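Long-range contacts in Endonuclease/exonuclease/phosphatase (Beutenbergia cavernae DSM 12333, PDB 4RUW), which belongs to the DNase I-like endonuclease/exonuclease/phosphatase family, couples that domain to an Ig-like domain, and carries a zinc ion in the model: residues H155-G161 with T183-P189; Q213-R218 with L253-I258; R268-G274 with S400-V406. All coordinates share one frame. Where two conformers were deposited one is given. Residue numbers count along the deposited sequence, not the author numbering.

Interaction 1 of 3, residues H155-G161 with T183-P189; sequences HPFVGGG and TVTVDVP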
loop_
_atom_site.group_PDB
_atom_site.type_symbol
_atom_site.label_atom_id
_atom_site.label_comp_id
_atom_site.label_asym_id
_atom_site.label_seq_id
_atom_site.Cartn_x
_atom_site.Cartn_y
_atom_site.Cartn_z
ATOM N N HIS A 155 -1.688 -19.206 -7.613
ATOM C CA HIS A 155 -0.836 -19.342 -8.789
ATOM C C HIS A 155 0.598 -19.618 -8.368
ATOM O O HIS A 155 1.045 -19.138 -7.335
ATOM C CB HIS A 155 -0.929 -18.073 -9.628
ATOM C CG HIS A 155 -2.334 -17.643 -9.879
ATOM N ND1 HIS A 155 -3.216 -18.403 -10.618
ATOM C CD2 HIS A 155 -3.038 -16.573 -9.440
ATOM C CE1 HIS A 155 -4.387 -17.797 -10.656
ATOM N NE2 HIS A 155 -4.308 -16.684 -9.947
ATOM N N PRO A 156 1.324 -20.415 -9.158
ATOM C CA PRO A 156 2.658 -20.845 -8.730
ATOM C C PRO A 156 3.671 -19.715 -8.621
ATOM O O PRO A 156 3.585 -18.695 -9.311
ATOM C CB PRO A 156 3.082 -21.837 -9.825
ATOM C CG PRO A 156 2.255 -21.496 -10.989
ATOM C CD PRO A 156 0.947 -20.987 -10.458
ATOM N N PHE A 157 4.634 -19.912 -7.732
ATOM C CA PHE A 157 5.760 -19.006 -7.604
ATOM C C PHE A 157 6.784 -19.285 -8.700
ATOM O O PHE A 157 6.893 -20.409 -9.193
ATOM C CB PHE A 157 6.435 -19.184 -6.245
ATOM C CG PHE A 157 5.555 -18.855 -5.071
ATOM C CD1 PHE A 157 4.656 -17.802 -5.121
ATOM C CD2 PHE A 157 5.644 -19.593 -3.904
ATOM C CE1 PHE A 157 3.859 -17.503 -4.025
ATOM C CE2 PHE A 157 4.851 -19.301 -2.811
ATOM C CZ PHE A 157 3.957 -18.255 -2.872
ATOM N N VAL A 158 7.529 -18.250 -9.075
ATOM C CA VAL A 158 8.689 -18.394 -9.941
ATOM C C VAL A 158 9.901 -18.177 -9.048
ATOM O O VAL A 158 10.143 -17.062 -8.575
ATOM C CB VAL A 158 8.676 -17.350 -11.073
ATOM C CG1 VAL A 158 9.879 -17.545 -12.001
ATOM C CG2 VAL A 158 7.361 -17.424 -11.841
ATOM N N GLY A 159 10.652 -19.241 -8.790
ATOM C CA GLY A 159 11.696 -19.184 -7.785
ATOM C C GLY A 159 11.064 -19.175 -6.405
ATOM O O GLY A 159 9.922 -19.600 -6.236
ATOM N N GLY A 160 11.803 -18.690 -5.415
ATOM C CA GLY A 160 11.325 -18.698 -4.044
ATOM C C GLY A 160 11.209 -17.312 -3.444
ATOM O O GLY A 160 11.485 -16.302 -4.101
ATOM N N GLY A 161 10.784 -17.257 -2.191
ATOM C CA GLY A 161 10.689 -15.990 -1.493
ATOM C C GLY A 161 12.041 -15.525 -0.989
ATOM O O GLY A 161 12.890 -16.339 -0.615
ATOM N N THR A 183 9.650 -10.812 -0.685
ATOM C CA THR A 183 9.395 -10.651 -2.109
ATOM C C THR A 183 9.326 -12.013 -2.782
ATOM O O THR A 183 10.200 -12.854 -2.582
ATOM C CB THR A 183 10.499 -9.795 -2.774
ATOM O OG1 THR A 183 10.515 -8.499 -2.163
ATOM C CG2 THR A 183 10.264 -9.663 -4.272
ATOM N N VAL A 184 8.285 -12.225 -3.579
ATOM C CA VAL A 184 8.155 -13.450 -4.347
ATOM C C VAL A 184 7.444 -13.146 -5.658
ATOM O O VAL A 184 6.590 -12.274 -5.718
ATOM C CB VAL A 184 7.424 -14.546 -3.540
ATOM C CG1 VAL A 184 5.964 -14.176 -3.293
ATOM C CG2 VAL A 184 7.575 -15.907 -4.219
ATOM N N THR A 185 7.827 -13.842 -6.718
ATOM C CA THR A 185 7.188 -13.670 -8.008
ATOM C C THR A 185 6.117 -14.727 -8.198
ATOM O O THR A 185 6.361 -15.918 -7.962
ATOM C CB THR A 185 8.212 -13.755 -9.144
ATOM O OG1 THR A 185 9.158 -12.697 -8.979
ATOM C CG2 THR A 185 7.541 -13.620 -10.491
ATOM N N VAL A 186 4.933 -14.290 -8.617
ATOM C CA VAL A 186 3.831 -15.193 -8.916
ATOM C C VAL A 186 3.581 -15.215 -10.425
ATOM O O VAL A 186 3.569 -14.165 -11.070
ATOM C CB VAL A 186 2.554 -14.726 -8.194
ATOM C CG1 VAL A 186 1.383 -15.617 -8.544
ATOM C CG2 VAL A 186 2.778 -14.709 -6.689
ATOM N N ASP A 187 3.405 -16.407 -10.990
ATOM C CA ASP A 187 3.123 -16.543 -12.416
ATOM C C ASP A 187 1.615 -16.667 -12.625
ATOM O O ASP A 187 1.033 -17.733 -12.422
ATOM C CB ASP A 187 3.854 -17.753 -12.988
ATOM C CG ASP A 187 3.703 -17.865 -14.484
ATOM O OD1 ASP A 187 3.193 -16.912 -15.113
ATOM O OD2 ASP A 187 4.098 -18.909 -15.039
ATOM N N VAL A 188 0.981 -15.560 -12.991
ATOM C CA VAL A 188 -0.469 -15.500 -13.075
ATOM C C VAL A 188 -0.940 -15.770 -14.503
ATOM O O VAL A 188 -0.553 -15.065 -15.434
ATOM C CB VAL A 188 -0.972 -14.117 -12.637
ATOM C CG1 VAL A 188 -2.487 -14.065 -12.676
ATOM C CG2 VAL A 188 -0.450 -13.782 -11.242
ATOM N N PRO A 189 -1.779 -16.801 -14.690
ATOM C CA PRO A 189 -2.294 -17.114 -16.030
ATOM C C PRO A 189 -2.939 -15.890 -16.676
ATOM O O PRO A 189 -3.762 -15.225 -16.043
ATOM C CB PRO A 189 -3.348 -18.192 -15.756
ATOM C CG PRO A 189 -2.894 -18.833 -14.484
ATOM C CD PRO A 189 -2.288 -17.731 -13.667
HETATM O O HOH W 1 10.317 -15.360 -6.553
HETATM O O HOH W 2 12.123 -13.001 -4.812
#
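Backbone hydrogen bonds define the pairing of 155-161 with 183-189. Asp187 N donates to Pro156 O (2.8 Å, N-H...O angle 177°) and Val158 N to Thr185 O (2.8 Å, 162°). Between them Phe157 and Val186 form an antiparallel non-hydrogen-bonded pair with CA atoms 4.5 Å apart, and Phe157 CA lies 3.2 Å from Thr185 O in a CA-H...O contact. The chain then turns a corner at Val158 and Gly159. Direct hydrogen bonds between the segments stop there, and water fills the gap: one molecule accepts from Thr185 N (2.9 Å) and lies 2.6 Å from Val158 O and 2.9 Å from Gly160 O. Beyond it the strands close up again, Gly161 CA coming within 3.4 Å of Thr183 O.

Apolar contacts occupy the face bearing Phe157 and Val186. Val184 CG2 sits 3.9 Å from the Phe157 ring centroid, a CH-pi contact over the face, while Val186 CG2 is at the ring edge, 3.9 Å from Phe157 CD1. At the strand's end, His155 ND1 lies 3.3 Å from Pro189 CD and Val188 CG1 lies over the ring, 4.1 Å from His155 CD2; His155 NE2 is hydrogen-bonded to Asp90. Phe157 also touches His125 and Trp127 of strand 125-133, and Val184 touches Val151 of 146-153. An outer strand thus joins its sheet while facing the other, as in the two-sheet sandwich of the DNase I-like fold.

Interaction 2 of 3, residues Q213-R218 with L253-I258; sequences QKEQLR and LMQSWI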
loop_
_atom_site.group_PDB
_atom_site.type_symbol
_atom_site.label_atom_id
_atom_site.label_comp_id
_atom_site.label_asym_id
_atom_site.label_seq_id
_atom_site.Cartn_x
_atom_site.Cartn_y
_atom_site.Cartn_z
ATOM N N GLN A 213 10.611 4.126 10.545
ATOM C CA GLN A 213 9.686 3.948 9.424
ATOM C C GLN A 213 10.306 4.465 8.135
ATOM O O GLN A 213 10.241 3.806 7.093
ATOM C CB GLN A 213 8.377 4.698 9.656
ATOM C CG GLN A 213 7.494 4.156 10.756
ATOM C CD GLN A 213 6.186 4.911 10.820
ATOM O OE1 GLN A 213 6.172 6.139 10.733
ATOM N NE2 GLN A 213 5.075 4.186 10.950
ATOM N N LYS A 214 10.912 5.647 8.204
ATOM C CA LYS A 214 11.536 6.238 7.022
ATOM C C LYS A 214 12.671 5.379 6.479
ATOM O O LYS A 214 12.772 5.153 5.268
ATOM C CB LYS A 214 12.047 7.643 7.340
ATOM C CG LYS A 214 10.930 8.661 7.490
ATOM C CD LYS A 214 11.387 9.909 8.223
ATOM C CE LYS A 214 12.519 10.603 7.516
ATOM N NZ LYS A 214 12.948 11.825 8.263
ATOM N N GLU A 215 13.541 4.899 7.359
ATOM C CA GLU A 215 14.648 4.070 6.892
ATOM C C GLU A 215 14.172 2.728 6.345
ATOM O O GLU A 215 14.697 2.229 5.343
ATOM C CB GLU A 215 15.671 3.864 8.001
ATOM C CG GLU A 215 16.354 5.164 8.411
ATOM C CD GLU A 215 17.707 4.939 9.033
ATOM O OE1 GLU A 215 17.811 4.090 9.938
ATOM O OE2 GLU A 215 18.669 5.604 8.603
ATOM N N GLN A 216 13.163 2.145 6.981
ATOM C CA GLN A 216 12.572 0.904 6.498
ATOM C C GLN A 216 11.966 1.112 5.123
ATOM O O GLN A 216 12.176 0.312 4.209
ATOM C CB GLN A 216 11.501 0.425 7.478
ATOM C CG GLN A 216 12.053 0.055 8.834
ATOM C CD GLN A 216 10.983 -0.168 9.887
ATOM O OE1 GLN A 216 9.787 0.065 9.671
ATOM N NE2 GLN A 216 11.417 -0.640 11.048
ATOM N N LEU A 217 11.196 2.182 4.976
ATOM C CA LEU A 217 10.544 2.447 3.706
ATOM C C LEU A 217 11.545 2.672 2.569
ATOM O O LEU A 217 11.314 2.233 1.443
ATOM C CB LEU A 217 9.567 3.611 3.826
ATOM C CG LEU A 217 8.757 3.935 2.569
ATOM C CD1 LEU A 217 7.859 2.771 2.141
ATOM C CD2 LEU A 217 7.950 5.187 2.794
ATOM N N ARG A 218 12.640 3.379 2.850
ATOM C CA ARG A 218 13.700 3.564 1.855
ATOM C C ARG A 218 14.143 2.227 1.303
ATOM O O ARG A 218 14.275 2.048 0.095
ATOM C CB ARG A 218 14.912 4.245 2.475
ATOM C CG ARG A 218 14.719 5.705 2.744
ATOM C CD ARG A 218 14.760 6.553 1.480
ATOM N NE ARG A 218 15.284 7.885 1.789
ATOM C CZ ARG A 218 15.065 8.968 1.046
ATOM N NH1 ARG A 218 15.555 10.150 1.411
ATOM N NH2 ARG A 218 14.335 8.880 -0.060
ATOM N N LEU A 253 6.110 13.264 3.578
ATOM C CA LEU A 253 7.417 12.975 3.021
ATOM C C LEU A 253 7.485 11.532 2.498
ATOM O O LEU A 253 7.858 11.288 1.351
ATOM C CB LEU A 253 8.491 13.224 4.079
ATOM C CG LEU A 253 9.933 12.959 3.655
ATOM C CD1 LEU A 253 10.356 13.887 2.522
ATOM C CD2 LEU A 253 10.859 13.099 4.855
HETATM N N MSE A 254 7.091 10.570 3.323
HETATM C CA MSE A 254 7.152 9.179 2.908
HETATM C C MSE A 254 6.268 8.905 1.693
HETATM O O MSE A 254 6.663 8.171 0.783
HETATM C CB MSE A 254 6.802 8.260 4.082
HETATM C CG MSE A 254 7.958 8.107 5.075
HETATM SE SE MSE A 254 7.681 6.780 6.473
HETATM C CE MSE A 254 6.854 7.935 7.817
ATOM N N GLN A 255 5.072 9.485 1.671
ATOM C CA GLN A 255 4.198 9.282 0.520
ATOM C C GLN A 255 4.791 9.881 -0.758
ATOM O O GLN A 255 4.613 9.327 -1.843
ATOM C CB GLN A 255 2.790 9.814 0.795
ATOM C CG GLN A 255 2.092 9.098 1.947
ATOM C CD GLN A 255 1.500 7.750 1.562
ATOM O OE1 GLN A 255 1.281 7.461 0.383
ATOM N NE2 GLN A 255 1.203 6.927 2.570
ATOM N N SER A 256 5.511 10.996 -0.642
ATOM C CA SER A 256 6.158 11.573 -1.812
ATOM C C SER A 256 7.208 10.610 -2.369
ATOM O O SER A 256 7.346 10.490 -3.578
ATOM C CB SER A 256 6.764 12.951 -1.510
ATOM O OG SER A 256 7.987 12.883 -0.789
ATOM N N TRP A 257 7.924 9.907 -1.497
ATOM C CA TRP A 257 8.921 8.937 -1.952
ATOM C C TRP A 257 8.265 7.795 -2.715
ATOM O O TRP A 257 8.776 7.327 -3.730
ATOM C CB TRP A 257 9.676 8.331 -0.777
ATOM C CG TRP A 257 10.506 9.265 0.025
ATOM C CD1 TRP A 257 10.866 10.542 -0.287
ATOM C CD2 TRP A 257 11.078 8.985 1.304
ATOM N NE1 TRP A 257 11.643 11.071 0.724
ATOM C CE2 TRP A 257 11.786 10.131 1.709
ATOM C CE3 TRP A 257 11.076 7.863 2.139
ATOM C CZ2 TRP A 257 12.476 10.191 2.919
ATOM C CZ3 TRP A 257 11.766 7.924 3.338
ATOM C CH2 TRP A 257 12.449 9.080 3.719
ATOM N N ILE A 258 7.135 7.322 -2.211
ATOM C CA ILE A 258 6.439 6.216 -2.859
ATOM C C ILE A 258 5.961 6.645 -4.251
ATOM O O ILE A 258 6.136 5.923 -5.240
ATOM C CB ILE A 258 5.250 5.715 -2.006
ATOM C CG1 ILE A 258 5.735 5.218 -0.638
ATOM C CG2 ILE A 258 4.511 4.618 -2.728
ATOM C CD1 ILE A 258 4.609 4.963 0.366
#
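Arg218 lays its guanidinium flat over the indole of Trp257, with centres 3.6 Å apart and planes at 10°. Its CZ stands 3.6 Å from the centroid of the six-membered ring, 20° off the normal, which makes the stack a cation-pi contact; Arg218 CD adds a CH-pi contact at 4.0 Å to the same centroid. Lys214 O meets the indole edge, 3.5 Å from Trp257 CZ3. Deeper in, Leu217 CD2 packs against Met254 CB (3.5 Å), Trp257 CE3 (4.2 Å) and Ile258 CG1 (4.1 Å), Met254 being selenomethionine. The aliphatic part of Lys214 runs beside Leu253, CE to CD2 4.0 Å, while its NZ forms a salt bridge with Glu211 and a hydrogen bond with Gln250. No hydrogen bond joins the segments. Their axes are 10.8 Å apart and 3° from parallel, a separation filled by these large side chains. Ile258 also touches Phe299 of strand 296-300, consistent with the helix layer that covers a central sheet in the DNase I-like fold.

Interaction 3 of 3, residues R268-G274 with S400-V406; sequences RQVNDPG and SRDRCTV. With GOL (glycerol), chain D.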
loop_
_atom_site.group_PDB
_atom_site.type_symbol
_atom_site.label_atom_id
_atom_site.label_comp_id
_atom_site.label_asym_id
_atom_site.label_seq_id
_atom_site.Cartn_x
_atom_site.Cartn_y
_atom_site.Cartn_z
ATOM N N ARG A 268 -6.840 4.714 -3.459
ATOM C CA ARG A 268 -7.087 6.123 -3.677
ATOM C C ARG A 268 -7.388 6.458 -5.142
ATOM O O ARG A 268 -7.921 7.524 -5.432
ATOM C CB ARG A 268 -5.855 6.863 -3.175
ATOM C CG ARG A 268 -5.947 8.340 -3.063
ATOM C CD ARG A 268 -4.642 8.843 -2.467
ATOM N NE ARG A 268 -4.775 10.231 -2.092
ATOM C CZ ARG A 268 -3.950 10.860 -1.268
ATOM N NH1 ARG A 268 -2.898 10.224 -0.745
ATOM N NH2 ARG A 268 -4.173 12.135 -0.995
ATOM N N GLN A 269 -7.063 5.556 -6.065
ATOM C CA GLN A 269 -7.400 5.768 -7.471
ATOM C C GLN A 269 -8.895 5.591 -7.713
ATOM O O GLN A 269 -9.464 6.264 -8.572
ATOM C CB GLN A 269 -6.646 4.797 -8.387
ATOM C CG GLN A 269 -5.143 4.738 -8.204
ATOM C CD GLN A 269 -4.483 6.097 -8.275
ATOM O OE1 GLN A 269 -4.525 6.769 -9.302
ATOM N NE2 GLN A 269 -3.854 6.503 -7.177
ATOM N N VAL A 270 -9.524 4.674 -6.974
ATOM C CA VAL A 270 -10.895 4.272 -7.276
ATOM C C VAL A 270 -11.907 4.595 -6.184
ATOM O O VAL A 270 -13.106 4.571 -6.444
ATOM C CB VAL A 270 -11.011 2.762 -7.620
ATOM C CG1 VAL A 270 -10.410 2.466 -8.986
ATOM C CG2 VAL A 270 -10.408 1.891 -6.523
ATOM N N ASN A 271 -11.443 4.881 -4.968
ATOM C CA ASN A 271 -12.325 5.094 -3.817
ATOM C C ASN A 271 -11.879 6.321 -3.042
ATOM O O ASN A 271 -10.729 6.744 -3.145
ATOM C CB ASN A 271 -12.253 3.908 -2.850
ATOM C CG ASN A 271 -12.795 2.612 -3.438
ATOM O OD1 ASN A 271 -13.760 2.605 -4.194
ATOM N ND2 ASN A 271 -12.182 1.495 -3.059
ATOM N N ASP A 272 -12.770 6.884 -2.238
ATOM C CA ASP A 272 -12.358 7.869 -1.246
ATOM C C ASP A 272 -11.550 7.169 -0.153
ATOM O O ASP A 272 -12.041 6.225 0.468
ATOM C CB ASP A 272 -13.573 8.540 -0.588
ATOM C CG ASP A 272 -14.324 9.455 -1.519
ATOM O OD1 ASP A 272 -13.691 10.117 -2.367
ATOM O OD2 ASP A 272 -15.563 9.526 -1.380
ATOM N N PRO A 273 -10.322 7.640 0.107
ATOM C CA PRO A 273 -9.567 7.120 1.254
ATOM C C PRO A 273 -10.372 7.146 2.556
ATOM O O PRO A 273 -10.280 6.193 3.332
ATOM C CB PRO A 273 -8.360 8.058 1.315
ATOM C CG PRO A 273 -8.113 8.379 -0.150
ATOM C CD PRO A 273 -9.514 8.572 -0.700
ATOM N N GLY A 274 -11.166 8.192 2.779
ATOM C CA GLY A 274 -11.914 8.318 4.016
ATOM C C GLY A 274 -12.999 7.273 4.184
ATOM O O GLY A 274 -13.511 7.092 5.294
ATOM N N SER A 400 -7.052 14.814 1.579
ATOM C CA SER A 400 -6.532 13.458 1.481
ATOM C C SER A 400 -7.593 12.378 1.703
ATOM O O SER A 400 -7.371 11.216 1.377
ATOM C CB SER A 400 -5.382 13.257 2.468
ATOM O OG SER A 400 -5.846 13.253 3.807
ATOM N N ARG A 401 -8.738 12.747 2.263
ATOM C CA ARG A 401 -9.827 11.784 2.445
ATOM C C ARG A 401 -10.590 11.481 1.157
ATOM O O ARG A 401 -11.399 10.553 1.120
ATOM C CB ARG A 401 -10.799 12.262 3.519
ATOM C CG ARG A 401 -10.182 12.317 4.902
ATOM C CD ARG A 401 -11.210 12.729 5.928
ATOM N NE ARG A 401 -10.629 12.804 7.259
ATOM C CZ ARG A 401 -11.297 13.197 8.337
ATOM N NH1 ARG A 401 -12.567 13.564 8.228
ATOM N NH2 ARG A 401 -10.696 13.229 9.516
ATOM N N ASP A 402 -10.331 12.259 0.108
ATOM C CA ASP A 402 -11.070 12.149 -1.142
ATOM C C ASP A 402 -10.258 11.457 -2.226
ATOM O O ASP A 402 -9.031 11.582 -2.288
ATOM C CB ASP A 402 -11.491 13.536 -1.631
ATOM C CG ASP A 402 -12.281 14.301 -0.600
ATOM O OD1 ASP A 402 -13.094 13.677 0.113
ATOM O OD2 ASP A 402 -12.069 15.526 -0.491
ATOM N N ARG A 403 -10.971 10.744 -3.089
ATOM C CA ARG A 403 -10.404 10.022 -4.214
ATOM C C ARG A 403 -9.577 10.947 -5.106
ATOM O O ARG A 403 -9.941 12.105 -5.301
ATOM C CB ARG A 403 -11.575 9.432 -5.004
ATOM C CG ARG A 403 -11.224 8.569 -6.186
ATOM C CD ARG A 403 -12.494 8.016 -6.794
ATOM N NE ARG A 403 -12.202 7.258 -8.004
ATOM C CZ ARG A 403 -13.118 6.656 -8.753
ATOM N NH1 ARG A 403 -14.399 6.732 -8.422
ATOM N NH2 ARG A 403 -12.747 5.988 -9.836
ATOM N N CYS A 404 -8.470 10.418 -5.642
ATOM C CA CYS A 404 -7.630 11.109 -6.634
ATOM C C CYS A 404 -8.389 11.344 -7.941
ATOM O O CYS A 404 -9.433 10.735 -8.184
ATOM C CB CYS A 404 -6.372 10.286 -6.970
ATOM S SG CYS A 404 -5.034 10.210 -5.740
ATOM N N THR A 405 -7.851 12.210 -8.793
ATOM C CA THR A 405 -8.444 12.430 -10.100
ATOM C C THR A 405 -7.613 11.761 -11.179
ATOM O O THR A 405 -6.462 12.155 -11.420
ATOM C CB THR A 405 -8.557 13.928 -10.397
ATOM O OG1 THR A 405 -9.252 14.570 -9.319
ATOM C CG2 THR A 405 -9.308 14.170 -11.689
ATOM N N VAL A 406 -8.197 10.751 -11.824
ATOM C CA VAL A 406 -7.497 9.961 -12.828
ATOM C C VAL A 406 -8.231 10.058 -14.161
ATOM O O VAL A 406 -9.422 9.750 -14.247
ATOM C CB VAL A 406 -7.398 8.482 -12.417
ATOM C CG1 VAL A 406 -6.508 7.720 -13.387
ATOM C CG2 VAL A 406 -6.859 8.356 -11.002
HETATM C C1 GOL D . -17.810 9.268 -3.521
HETATM O O1 GOL D . -17.285 10.535 -3.208
HETATM C C2 GOL D . -17.306 8.637 -4.814
HETATM O O2 GOL D . -18.232 7.596 -5.094
HETATM C C3 GOL D . -15.883 8.042 -4.722
HETATM O O3 GOL D . -15.607 7.056 -5.739
HETATM O O HOH W 3 -6.547 11.998 -3.098
HETATM O O HOH W 4 -10.178 6.319 -11.328
#
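Arg403 is extended, chi1 to chi4 all near 180°, so its guanidinium reaches the Gln269 and Val270 carbonyls: NE donates to Gln269 O (3.0 Å, 156°), and Val270 O lies over the group's face, 3.1 Å from CZ. Its NH1 binds O3 of a glycerol, probably from the crystallisation liquor, at 3.0 Å, and O1 of that glycerol donates to Asp272 OD2 (2.7 Å). Asp272, chi1 m, brings OD1 to 2.9 Å from Arg403 N in a hydrogen bond. Arg268 is likewise extended; its CG lies 3.4 Å from Cys404 SG, and NH2 is hydrogen-bonded to Asn368. Gln269, m at chi1 and chi2, folds OE1 to 3.3 Å from Val406 CG2 while hydrogen-bonding Ser364. Backbone bonds reinforce the join: Cys404 N to Arg268 O (3.0 Å) and Gly274 N to Arg401 O (2.9 Å). Helix 266-270 and the turn after it therefore meet the loop leading into strand 405-410 of the Ig-like domain, beside strand 360-367, whose Cys366 forms the disulfide with Cys404, and strand 304-311.

Interactions 1 and 2 both lie within the DNase I-like part of the chain, whereas interaction 3 ties that part to the Ig-like domain. No helix or strand is shared: interaction 1 pairs strands 157-166 and 179-188 at a sheet edge, 19 Å from the chain's centre; interaction 2, at 12 Å, packs helices 207-222 and 251-260 without a hydrogen bond, mostly through side chains; interaction 3, at 14 Å, is mostly polar and joins helix 266-270 to the loop before strand 405-410. None is wholly core, interaction 2 having the largest buried share, four of eight touching residues. Interactions 1 and 3 lie on opposite sides of the chain's centre, their own centres 30 Å apart.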